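Local coordinates for protein RNA-dependent RNA polymerase (Dera Ghazi Khan orthonairovirus, PDB 6DX2) that forms the viral OTU cysteine protease domain, a deubiquitinase module, of a larger protein probably acting as an RNA-directed RNA polymerase, at residues N41-S46 / V103-L108. Numbering follows the deposited sequence.
Sequences NCFFYS and VEAEIL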
loop_
_atom_site.group_PDB
_atom_site.type_symbol
_atom_site.label_atom_id
_atom_site.label_comp_id
_atom_site.label_asym_id
_atom_site.label_seq_id
_atom_site.Cartn_x
_atom_site.Cartn_y
_atom_site.Cartn_z
ATOM N N ASN A 41 0.840 -8.885 -10.118
ATOM C CA ASN A 41 1.889 -8.609 -9.148
ATOM C C ASN A 41 2.143 -7.117 -8.900
ATOM O O ASN A 41 3.106 -6.797 -8.209
ATOM C CB ASN A 41 3.192 -9.254 -9.636
ATOM C CG ASN A 41 3.011 -10.737 -9.914
ATOM O OD1 ASN A 41 2.296 -11.423 -9.209
ATOM N ND2 ASN A 41 3.682 -11.252 -10.972
ATOM N N CYS A 42 1.371 -6.214 -9.535
ATOM C CA CYS A 42 1.699 -4.788 -9.563
ATOM C C CYS A 42 1.797 -4.150 -8.164
ATOM O O CYS A 42 2.602 -3.230 -8.011
ATOM C CB CYS A 42 0.695 -4.011 -10.414
ATOM S SG CYS A 42 -1.018 -4.139 -9.845
ATOM N N PHE A 43 1.040 -4.620 -7.150
ATOM C CA PHE A 43 1.181 -4.064 -5.814
ATOM C C PHE A 43 2.601 -4.299 -5.337
ATOM O O PHE A 43 3.262 -3.374 -4.852
ATOM C CB PHE A 43 0.157 -4.717 -4.870
ATOM C CG PHE A 43 0.325 -4.310 -3.437
ATOM C CD1 PHE A 43 -0.435 -3.269 -2.920
ATOM C CD2 PHE A 43 1.283 -4.919 -2.642
ATOM C CE1 PHE A 43 -0.266 -2.863 -1.591
ATOM C CE2 PHE A 43 1.480 -4.501 -1.297
ATOM C CZ PHE A 43 0.675 -3.466 -0.790
ATOM N N PHE A 44 3.121 -5.502 -5.613
ATOM C CA PHE A 44 4.441 -5.895 -5.156
ATOM C C PHE A 44 5.523 -5.282 -6.009
ATOM O O PHE A 44 6.567 -4.936 -5.482
ATOM C CB PHE A 44 4.522 -7.440 -5.107
ATOM C CG PHE A 44 3.373 -8.052 -4.260
ATOM C CD1 PHE A 44 3.401 -7.986 -2.851
ATOM C CD2 PHE A 44 2.210 -8.516 -4.906
ATOM C CE1 PHE A 44 2.323 -8.505 -2.108
ATOM C CE2 PHE A 44 1.140 -8.993 -4.199
ATOM C CZ PHE A 44 1.175 -8.975 -2.800
ATOM N N TYR A 45 5.288 -5.125 -7.317
ATOM C CA TYR A 45 6.218 -4.354 -8.150
ATOM C C TYR A 45 6.339 -2.947 -7.611
ATOM O O TYR A 45 7.435 -2.366 -7.587
ATOM C CB TYR A 45 5.720 -4.236 -9.574
ATOM C CG TYR A 45 5.678 -5.527 -10.386
ATOM C CD1 TYR A 45 6.405 -6.674 -9.977
ATOM C CD2 TYR A 45 4.795 -5.631 -11.453
ATOM C CE1 TYR A 45 6.325 -7.890 -10.741
ATOM C CE2 TYR A 45 4.673 -6.818 -12.160
ATOM C CZ TYR A 45 5.433 -7.931 -11.803
ATOM O OH TYR A 45 5.303 -9.100 -12.523
ATOM N N SER A 46 5.194 -2.364 -7.232
ATOM C CA SER A 46 5.172 -0.967 -6.843
ATOM C C SER A 46 5.933 -0.756 -5.550
ATOM O O SER A 46 6.720 0.212 -5.438
ATOM C CB SER A 46 3.732 -0.504 -6.720
ATOM O OG SER A 46 3.120 -0.435 -7.994
ATOM N N VAL A 103 -5.017 -5.422 2.557
ATOM C CA VAL A 103 -4.576 -6.492 3.463
ATOM C C VAL A 103 -3.058 -6.514 3.552
ATOM O O VAL A 103 -2.481 -6.561 4.648
ATOM C CB VAL A 103 -5.106 -7.853 2.978
ATOM C CG1 VAL A 103 -4.418 -8.961 3.754
ATOM C CG2 VAL A 103 -6.605 -7.930 3.190
ATOM N N GLU A 104 -2.394 -6.436 2.382
ATOM C CA GLU A 104 -0.946 -6.419 2.310
ATOM C C GLU A 104 -0.360 -5.072 2.727
ATOM O O GLU A 104 0.741 -5.042 3.273
ATOM C CB GLU A 104 -0.496 -6.745 0.872
ATOM C CG GLU A 104 -0.755 -8.218 0.576
ATOM C CD GLU A 104 -2.212 -8.534 0.430
ATOM O OE1 GLU A 104 -2.992 -7.696 -0.121
ATOM O OE2 GLU A 104 -2.592 -9.614 0.938
ATOM N N ALA A 105 -1.046 -3.968 2.458
ATOM C CA ALA A 105 -0.530 -2.685 2.929
ATOM C C ALA A 105 -0.481 -2.660 4.451
ATOM O O ALA A 105 0.511 -2.227 5.061
ATOM C CB ALA A 105 -1.430 -1.564 2.410
ATOM N N GLU A 106 -1.530 -3.157 5.085
ATOM C CA GLU A 106 -1.547 -3.194 6.548
ATOM C C GLU A 106 -0.395 -4.046 7.071
ATOM O O GLU A 106 0.354 -3.617 7.955
ATOM C CB GLU A 106 -2.885 -3.725 7.032
ATOM C CG GLU A 106 -2.914 -4.013 8.547
ATOM C CD GLU A 106 -4.309 -4.339 8.996
ATOM O OE1 GLU A 106 -4.748 -5.411 8.587
ATOM O OE2 GLU A 106 -4.930 -3.559 9.776
ATOM N N ILE A 107 -0.209 -5.234 6.492
ATOM C CA ILE A 107 0.842 -6.143 6.980
ATOM C C ILE A 107 2.225 -5.564 6.714
ATOM O O ILE A 107 3.099 -5.542 7.600
ATOM C CB ILE A 107 0.702 -7.536 6.351
ATOM C CG1 ILE A 107 -0.559 -8.233 6.851
ATOM C CG2 ILE A 107 1.892 -8.404 6.738
ATOM C CD1 ILE A 107 -0.892 -9.624 6.094
ATOM N N LEU A 108 2.461 -5.092 5.485
ATOM C CA LEU A 108 3.802 -4.595 5.170
ATOM C C LEU A 108 4.178 -3.390 6.017
ATOM O O LEU A 108 5.342 -3.211 6.365
ATOM C CB LEU A 108 3.888 -4.209 3.672
ATOM C CG LEU A 108 5.303 -4.253 3.137
ATOM C CD1 LEU A 108 6.071 -5.479 3.339
ATOM C CD2 LEU A 108 5.170 -3.999 1.600
#
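Three groups grip the carboxylate of Glu104: OE2 is hydrogen-bonded to the hydroxyls of Tyr89 and Tyr98, and OE1 to the backbone N of Gly101, just ahead of helix 102-112. An acid suits this first turn, where the helix dipole would probably steady its negative charge. With the polar end held this way, the aliphatic part of Glu104 is what faces helix 42-52. CB lies 3.7 Å from CE2 of Phe43, and CG lies 4.0 Å from CZ of Phe44. A bend about the CB-CG bond turns the carboxylate off the line that runs toward the phenyl rings; its plane stands 85° from that of the Phe43 ring.

Phe43 spans most of the gap to segment 103-108; the axes of 42-46 and 103-108 come within 11.7 Å of each other, 32° apart in direction. With CG placed opposite the backbone N (chi1 174°), the ring extends toward helix 102-112 until CZ reaches Ala105 N at 3.7 Å and Ala105 CB at 4.3 Å. A small alanine lets so long a phenyl come up against the helix backbone. In the OTU cysteine protease fold, helix 42-52 begins at the Asp-Gly-Asn-Cys signature, and this buried contact packs that helix against helix 102-112, while Phe43 also touches Ile151 of strand 150-156. One face of the Phe44 ring receives CD2 of Phe43, 3.7 Å above the plane and offset toward the rim; Phe44 also makes a cation-pi contact with Lys62 of helix 58-71. Behind the rings, Cys42 O accepts from Ser46 N and Ser46 OG on opposite faces of its plane, serine being short enough to fold back onto its own helix. At the helix start, Asn41 ND2 donates almost straight to Tyr45 OH at 3.1 Å.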